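PDB 6LPA: sp1 protein from Swine acute diarrhea syndrome coronavirus, which is a coronavirus nonstructural protein 1 (nsp1) that probably suppresses host gene expression and is linked to host-cell proliferation and immune evasion. Local coordinates for residues D51-V56 with A76-R81. Sequence-based numbering, arbitrary orientation.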
loop_
_atom_site.group_PDB
_atom_site.type_symbol
_atom_site.label_atom_id
_atom_site.label_comp_id
_atom_site.label_asym_id
_atom_site.label_seq_id
_atom_site.Cartn_x
_atom_site.Cartn_y
_atom_site.Cartn_z
ATOM N N ASP A 51 6.400 8.811 -15.380
ATOM C CA ASP A 51 6.956 10.132 -15.618
ATOM C C ASP A 51 6.021 10.998 -16.476
ATOM O O ASP A 51 6.283 12.194 -16.607
ATOM C CB ASP A 51 8.372 9.996 -16.222
ATOM C CG ASP A 51 9.367 9.245 -15.275
ATOM O OD1 ASP A 51 9.112 9.139 -14.049
ATOM O OD2 ASP A 51 10.416 8.751 -15.757
ATOM N N ILE A 52 4.929 10.431 -17.019
ATOM C CA ILE A 52 3.857 11.228 -17.630
ATOM C C ILE A 52 3.109 12.028 -16.601
ATOM O O ILE A 52 2.519 13.064 -16.923
ATOM C CB ILE A 52 2.785 10.376 -18.327
ATOM C CG1 ILE A 52 3.345 9.486 -19.381
ATOM C CG2 ILE A 52 1.739 11.285 -18.938
ATOM C CD1 ILE A 52 3.783 10.165 -20.374
ATOM N N VAL A 53 3.003 11.503 -15.395
ATOM C CA VAL A 53 2.086 12.031 -14.395
ATOM C C VAL A 53 2.691 13.271 -13.752
ATOM O O VAL A 53 3.825 13.243 -13.266
ATOM C CB VAL A 53 1.782 10.957 -13.339
ATOM C CG1 VAL A 53 0.725 11.441 -12.382
ATOM C CG2 VAL A 53 1.388 9.664 -14.028
ATOM N N ILE A 54 1.924 14.356 -13.726
ATOM C CA ILE A 54 2.253 15.533 -12.942
ATOM C C ILE A 54 1.136 15.705 -11.926
ATOM O O ILE A 54 -0.027 15.410 -12.225
ATOM C CB ILE A 54 2.441 16.790 -13.825
ATOM C CG1 ILE A 54 1.126 17.226 -14.460
ATOM C CG2 ILE A 54 3.447 16.501 -14.921
ATOM C CD1 ILE A 54 1.285 18.236 -15.579
ATOM N N GLY A 55 1.508 16.085 -10.700
ATOM C CA GLY A 55 0.572 16.312 -9.616
ATOM C C GLY A 55 0.489 15.219 -8.571
ATOM O O GLY A 55 -0.288 15.357 -7.615
ATOM N N VAL A 56 1.229 14.124 -8.719
ATOM C CA VAL A 56 1.126 12.992 -7.795
ATOM C C VAL A 56 2.503 12.708 -7.202
ATOM O O VAL A 56 3.439 12.340 -7.927
ATOM C CB VAL A 56 0.551 11.739 -8.478
ATOM C CG1 VAL A 56 0.313 10.657 -7.445
ATOM C CG2 VAL A 56 -0.768 12.079 -9.193
ATOM N N ALA A 76 -2.396 2.040 -2.499
ATOM C CA ALA A 76 -0.954 2.042 -2.271
ATOM C C ALA A 76 -0.405 3.409 -2.660
ATOM O O ALA A 76 -1.034 4.151 -3.425
ATOM C CB ALA A 76 -0.255 0.926 -3.069
ATOM N N THR A 77 0.763 3.754 -2.111
ATOM C CA THR A 77 1.407 4.991 -2.533
ATOM C C THR A 77 1.863 4.864 -3.979
ATOM O O THR A 77 2.227 3.778 -4.439
ATOM C CB THR A 77 2.624 5.341 -1.655
ATOM O OG1 THR A 77 3.594 4.280 -1.710
ATOM C CG2 THR A 77 2.193 5.604 -0.188
ATOM N N PHE A 78 1.873 6.007 -4.679
ATOM C CA PHE A 78 2.310 6.043 -6.072
ATOM C C PHE A 78 3.751 5.562 -6.202
ATOM O O PHE A 78 4.116 4.936 -7.209
ATOM C CB PHE A 78 2.130 7.476 -6.607
ATOM C CG PHE A 78 2.374 7.643 -8.092
ATOM C CD1 PHE A 78 1.995 6.664 -9.017
ATOM C CD2 PHE A 78 2.958 8.819 -8.570
ATOM C CE1 PHE A 78 2.236 6.851 -10.402
ATOM C CE2 PHE A 78 3.193 9.009 -9.923
ATOM C CZ PHE A 78 2.825 8.026 -10.849
ATOM N N GLY A 79 4.572 5.807 -5.172
ATOM C CA GLY A 79 5.970 5.415 -5.172
ATOM C C GLY A 79 6.252 3.969 -4.785
ATOM O O GLY A 79 7.367 3.493 -5.010
ATOM N N ALA A 80 5.280 3.252 -4.228
ATOM C CA ALA A 80 5.539 1.861 -3.865
ATOM C C ALA A 80 5.856 1.016 -5.098
ATOM O O ALA A 80 5.326 1.241 -6.193
ATOM C CB ALA A 80 4.345 1.260 -3.120
ATOM N N ARG A 81 6.723 0.024 -4.906
ATOM C CA ARG A 81 7.233 -0.815 -5.993
ATOM C C ARG A 81 7.215 -2.292 -5.608
ATOM O O ARG A 81 8.267 -2.899 -5.369
ATOM C CB ARG A 81 8.649 -0.385 -6.385
ATOM C CG ARG A 81 8.749 0.997 -7.005
ATOM C CD ARG A 81 8.233 0.985 -8.435
ATOM N NE ARG A 81 8.325 2.305 -9.057
ATOM C CZ ARG A 81 7.473 3.297 -8.835
ATOM N NH1 ARG A 81 6.445 3.133 -8.008
ATOM N NH2 ARG A 81 7.642 4.457 -9.445
#
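F78 meets V53 and V56 where the type I beta turn T77–A80, at the end of strand 71-77, faces strand 53-54 and the loop that follows it, beside the six-stranded beta-barrel characteristic of alphacoronavirus nsp1. Apolar packing carries the whole contact, and no hydrogen bond joins the two segments. With CG anti to the backbone N (chi1 -173°), the ring of F78 reaches out from the turn toward 51-56. The V56 side chain runs roughly perpendicular to that of F78 and lays CG1 obliquely against the ring base, 3.4 Å from CD2 of F78. V53 comes from the opposite direction and sets CG2 obliquely 3.9 Å from CZ of F78. The two valines thus touch the ring near its base and at its tip, while W88 stacks on it edge-to-face and I90, on the same strand 85-91, adds further packing. Strand 53-54 itself pairs in parallel with 16-17, so the aromatic ring links that small sheet to the barrel.

Polar bonds shape the turn that presents F78. A80 N donates to T77 O at 3.1 Å, closing the turn, and forms a weak hydrogen bond to T77 OG1. R81 folds back over it: NH1 donates to A80 O at 2.9 Å from above the carbonyl plane, and to F78 O at 3.1 Å on an in-plane lone pair, with an N-H...O angle of 161°.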